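Local coordinates for histidine acid phosphatase (Bifidobacterium longum subsp. infantis, PDB 6RXD), which probably strips phosphate groups from inositol hexakisphosphate and lower inositol polyphosphates, as a phytase of the histidine acid phosphatase family, at residues K238-D243 / A339-M344; D243-I248 / K299-A304. All coordinates share one frame; numbering follows the deposited sequence.

Contact 1 of 2, residues K238-D243 / A339-M344; sequences KRASHD and ADDARM. With ZN (zinc ion), chain C.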
# COMPACT_ATOMS: atom_id res chain seq x y z
N LYS A 238 4.53 -25.10 5.98
CA LYS A 238 4.15 -26.29 5.22
C LYS A 238 3.07 -27.08 5.95
O LYS A 238 2.13 -27.60 5.34
CB LYS A 238 5.37 -27.15 4.91
CG LYS A 238 6.30 -26.47 3.91
CD LYS A 238 7.56 -27.27 3.62
CE LYS A 238 8.47 -26.49 2.68
NZ LYS A 238 7.71 -25.97 1.51
N ARG A 239 3.19 -27.16 7.27
CA ARG A 239 2.17 -27.83 8.08
C ARG A 239 0.84 -27.09 7.97
O ARG A 239 -0.21 -27.71 7.79
CB ARG A 239 2.60 -27.94 9.54
CG ARG A 239 3.73 -28.93 9.76
CD ARG A 239 4.36 -28.76 11.13
NE ARG A 239 3.44 -29.12 12.21
CZ ARG A 239 3.64 -28.83 13.49
NH1 ARG A 239 2.75 -29.19 14.40
NH2 ARG A 239 4.72 -28.15 13.85
N ALA A 240 0.88 -25.76 8.03
CA ALA A 240 -0.32 -24.93 7.92
C ALA A 240 -0.96 -25.09 6.56
O ALA A 240 -2.18 -25.04 6.42
CB ALA A 240 0.02 -23.48 8.17
N SER A 241 -0.12 -25.28 5.54
CA SER A 241 -0.62 -25.46 4.19
C SER A 241 -1.46 -26.73 4.10
O SER A 241 -2.54 -26.74 3.52
CB SER A 241 0.53 -25.53 3.19
OG SER A 241 1.23 -24.29 3.11
N HIS A 242 -0.94 -27.81 4.66
CA HIS A 242 -1.66 -29.06 4.66
C HIS A 242 -2.95 -28.93 5.47
O HIS A 242 -4.02 -29.40 5.05
CB HIS A 242 -0.82 -30.18 5.24
CG HIS A 242 -1.55 -31.47 5.31
ND1 HIS A 242 -1.73 -32.26 4.19
CD2 HIS A 242 -2.21 -32.09 6.31
CE1 HIS A 242 -2.44 -33.32 4.52
NE2 HIS A 242 -2.74 -33.24 5.80
N ASP A 243 -2.85 -28.31 6.64
CA ASP A 243 -4.00 -28.09 7.52
C ASP A 243 -5.14 -27.39 6.78
O ASP A 243 -6.30 -27.83 6.81
CB ASP A 243 -3.55 -27.25 8.72
CG ASP A 243 -4.53 -27.28 9.86
OD1 ASP A 243 -4.63 -28.32 10.54
OD2 ASP A 243 -5.19 -26.24 10.10
N ALA A 339 -7.58 -19.81 11.49
CA ALA A 339 -7.15 -18.41 11.49
C ALA A 339 -5.66 -18.33 11.78
O ALA A 339 -4.96 -17.45 11.27
CB ALA A 339 -7.94 -17.61 12.51
N ASP A 340 -5.17 -19.25 12.61
CA ASP A 340 -3.74 -19.29 12.90
C ASP A 340 -2.94 -19.70 11.68
O ASP A 340 -1.75 -19.37 11.56
CB ASP A 340 -3.46 -20.22 14.08
CG ASP A 340 -3.75 -19.56 15.42
OD1 ASP A 340 -3.78 -18.31 15.47
OD2 ASP A 340 -3.93 -20.29 16.41
N ASP A 341 -3.57 -20.42 10.76
CA ASP A 341 -2.90 -20.72 9.50
C ASP A 341 -2.78 -19.43 8.68
O ASP A 341 -1.73 -19.18 8.10
CB ASP A 341 -3.66 -21.79 8.71
CG ASP A 341 -3.66 -23.15 9.40
OD1 ASP A 341 -2.72 -23.45 10.16
OD2 ASP A 341 -4.60 -23.92 9.15
N ALA A 342 -3.85 -18.64 8.64
CA ALA A 342 -3.80 -17.34 7.96
C ALA A 342 -2.65 -16.48 8.50
O ALA A 342 -1.97 -15.79 7.74
CB ALA A 342 -5.13 -16.57 8.10
N ARG A 343 -2.44 -16.53 9.81
CA ARG A 343 -1.37 -15.77 10.44
C ARG A 343 -0.00 -16.23 9.92
O ARG A 343 0.89 -15.42 9.68
CB ARG A 343 -1.46 -15.90 11.96
CG ARG A 343 -0.37 -15.21 12.75
CD ARG A 343 -0.52 -15.54 14.24
NE ARG A 343 0.54 -14.94 15.04
CZ ARG A 343 1.72 -15.51 15.27
NH1 ARG A 343 2.63 -14.89 16.00
NH2 ARG A 343 1.98 -16.71 14.76
N MET A 344 0.16 -17.55 9.74
CA MET A 344 1.40 -18.09 9.17
C MET A 344 1.60 -17.59 7.74
O MET A 344 2.72 -17.24 7.35
CB MET A 344 1.40 -19.62 9.18
CG MET A 344 1.42 -20.24 10.56
SD MET A 344 2.88 -19.76 11.50
CE MET A 344 4.18 -20.29 10.40
ZN ZN C . -4.15 -34.19 7.17

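Contact 2 of 2, residues D243-I248 / K299-A304; sequences DLLSQI and KSEYDA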
# COMPACT_ATOMS: atom_id res chain seq x y z
N ASP A 243 -2.85 -28.31 6.64
CA ASP A 243 -4.00 -28.09 7.52
C ASP A 243 -5.14 -27.39 6.78
O ASP A 243 -6.30 -27.83 6.81
CB ASP A 243 -3.55 -27.25 8.72
CG ASP A 243 -4.53 -27.28 9.86
OD1 ASP A 243 -4.63 -28.32 10.54
OD2 ASP A 243 -5.19 -26.24 10.10
N LEU A 244 -4.79 -26.30 6.11
CA LEU A 244 -5.78 -25.50 5.42
C LEU A 244 -6.49 -26.32 4.36
O LEU A 244 -7.71 -26.32 4.27
CB LEU A 244 -5.09 -24.31 4.75
CG LEU A 244 -6.04 -23.35 4.07
CD1 LEU A 244 -6.81 -22.56 5.14
CD2 LEU A 244 -5.30 -22.42 3.12
N LEU A 245 -5.71 -27.01 3.54
CA LEU A 245 -6.27 -27.72 2.39
C LEU A 245 -7.07 -28.94 2.80
O LEU A 245 -7.95 -29.38 2.07
CB LEU A 245 -5.17 -28.13 1.41
CG LEU A 245 -4.40 -26.98 0.76
CD1 LEU A 245 -3.20 -27.51 0.00
CD2 LEU A 245 -5.30 -26.19 -0.17
N SER A 246 -6.80 -29.49 3.98
CA SER A 246 -7.48 -30.72 4.41
C SER A 246 -8.94 -30.48 4.77
O SER A 246 -9.69 -31.44 4.94
CB SER A 246 -6.74 -31.40 5.56
OG SER A 246 -6.78 -30.60 6.72
N GLN A 247 -9.35 -29.21 4.86
CA GLN A 247 -10.76 -28.86 5.06
C GLN A 247 -11.56 -29.15 3.82
O GLN A 247 -12.78 -29.28 3.87
CB GLN A 247 -10.90 -27.35 5.27
CG GLN A 247 -10.24 -26.79 6.48
CD GLN A 247 -10.47 -25.31 6.58
OE1 GLN A 247 -11.46 -24.86 7.17
NE2 GLN A 247 -9.58 -24.53 5.97
N ILE A 248 -10.86 -29.20 2.69
CA ILE A 248 -11.52 -29.26 1.39
C ILE A 248 -11.22 -30.57 0.68
O ILE A 248 -12.11 -31.22 0.13
CB ILE A 248 -11.03 -28.09 0.51
CG1 ILE A 248 -11.42 -26.75 1.15
CG2 ILE A 248 -11.59 -28.20 -0.91
CD1 ILE A 248 -10.44 -25.62 0.83
N LYS A 299 2.29 -26.84 -7.63
CA LYS A 299 2.97 -28.13 -7.63
C LYS A 299 3.17 -28.69 -6.24
O LYS A 299 3.80 -29.73 -6.06
CB LYS A 299 4.31 -28.07 -8.39
CG LYS A 299 5.41 -27.30 -7.68
CD LYS A 299 5.53 -25.90 -8.24
CE LYS A 299 6.60 -25.10 -7.52
NZ LYS A 299 7.81 -24.90 -8.36
N SER A 300 2.60 -28.03 -5.25
CA SER A 300 2.71 -28.50 -3.88
C SER A 300 1.56 -27.98 -3.07
O SER A 300 0.86 -27.06 -3.50
CB SER A 300 3.98 -27.95 -3.24
OG SER A 300 3.89 -26.54 -3.17
N GLU A 301 1.39 -28.54 -1.87
CA GLU A 301 0.40 -28.00 -0.94
C GLU A 301 0.66 -26.53 -0.59
O GLU A 301 -0.28 -25.75 -0.49
CB GLU A 301 0.32 -28.81 0.36
CG GLU A 301 -0.27 -30.20 0.19
CD GLU A 301 -0.20 -31.00 1.47
OE1 GLU A 301 0.72 -30.75 2.28
OE2 GLU A 301 -1.06 -31.88 1.68
N TYR A 302 1.93 -26.18 -0.38
CA TYR A 302 2.28 -24.78 -0.17
C TYR A 302 1.70 -23.88 -1.26
O TYR A 302 1.08 -22.87 -0.95
CB TYR A 302 3.80 -24.59 -0.05
CG TYR A 302 4.24 -23.13 0.02
CD1 TYR A 302 4.50 -22.53 1.24
CD2 TYR A 302 4.39 -22.37 -1.13
CE1 TYR A 302 4.89 -21.20 1.31
CE2 TYR A 302 4.79 -21.04 -1.07
CZ TYR A 302 5.04 -20.46 0.15
OH TYR A 302 5.43 -19.15 0.22
N ASP A 303 1.90 -24.24 -2.52
CA ASP A 303 1.39 -23.43 -3.62
C ASP A 303 -0.12 -23.27 -3.57
O ASP A 303 -0.64 -22.17 -3.75
CB ASP A 303 1.74 -24.06 -4.97
CG ASP A 303 3.21 -23.98 -5.30
OD1 ASP A 303 3.95 -23.22 -4.64
OD2 ASP A 303 3.61 -24.69 -6.24
N ALA A 304 -0.83 -24.38 -3.38
CA ALA A 304 -2.29 -24.33 -3.37
C ALA A 304 -2.82 -23.52 -2.18
O ALA A 304 -3.73 -22.71 -2.34
CB ALA A 304 -2.90 -25.74 -3.37

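Contact 1 of 2, residues K238-D243 / A339-M344
With CG anti to the backbone N (chi1 -165°) in D243 and anti to the carbonyl carbon (chi1 -66°) in D341, the two aspartates bring their carboxylates together between the helices. They cross at about a right angle, the carboxylate planes 77° apart. In one of the two conformers of D243, its OD2 comes to 2.6 Å from OD2 of D341; if this holds, a proton is probably shared between the two acids. The other oxygen of D341, OD1, rests 3.4 Å from CB of A240. That alanine sits where helix 235-245 runs past the start of helix 339-357, and its methyl also meets CB of M344 at 4.2 Å. The pair belongs to the helical part of this branch 2 histidine phosphatase; here the helices run roughly antiparallel, their axes 9.3 Å apart. F345 extends the apolar packing around A240. D243 and D341 have been seen to bind zinc in a crystal structure of this protein, and their crowding is consistent with a site for a metal, though none is bound to them in this model. H242 leaves the helix on a different side, and its NE2 binds a zinc ion at 2.2 Å, which E251 also holds.

Contact 2 of 2, residues D243-I248 / K299-A304
L245, late in helix 235-245, meets E301 and A304 in the first turn of helix 301-317. Ahead of it in the chain, the backbone O of D243 receives OG of S246 in one of that serine's two conformers, while L244 packs on A305 and L308 of helix 301-317 and on F334. L245 itself carries the contact. Its CG lies anti to the carbonyl carbon (chi1 -63°), which sends both methyls across to the other helix: CD1 lies 3.4 Å from the backbone O of E301 and 3.8 Å from CB of E301, and it shares the methyl of A304 with CD2, which is 4.0 Å from CB of that alanine. With an alanine in place of L245, both methyls would be gone, and a gap would probably open beside E301 and A304. Beyond it Q247 folds back, its NE2 donating in the carbonyl plane to a lone pair of L244 O at 3.1 Å and also reaching Y333 O, and I248 packs into F72, I77 and F81. Across the way, S300 is the N-cap of helix 301-317, its OG accepting from D303 N at 3.1 Å with an N-H...O angle of 167°. No hydrogen bond crosses between the segments: the aliphatic stem of E301 lies against L245, while its carboxylate runs on to bond H242. Standing at a helix N-terminus, that buried carboxylate is likely to be stabilised as an anion, polarising the histidine it grips.

In the fold
Contacts 1 and 2, whose centres lie 9 Å apart, use different faces of helix 235-245 and share D243. Helix 339-357 takes one face and helix 301-317, the preceding helix in the chain, another. The closest link between them is the probable hydrogen bond from ND1 of H242 to OE2 of E301, 2.6 Å long, which makes E301 a second-shell partner of the zinc; the nearest atom of the glutamate side chain is about 7 Å from the metal. S241 adds packing, its OG 3.5 Å from CA of Y302. H242 and E301 have also been seen as ligands of one zinc in a crystal structure of the protein, though E301 binds none in this model.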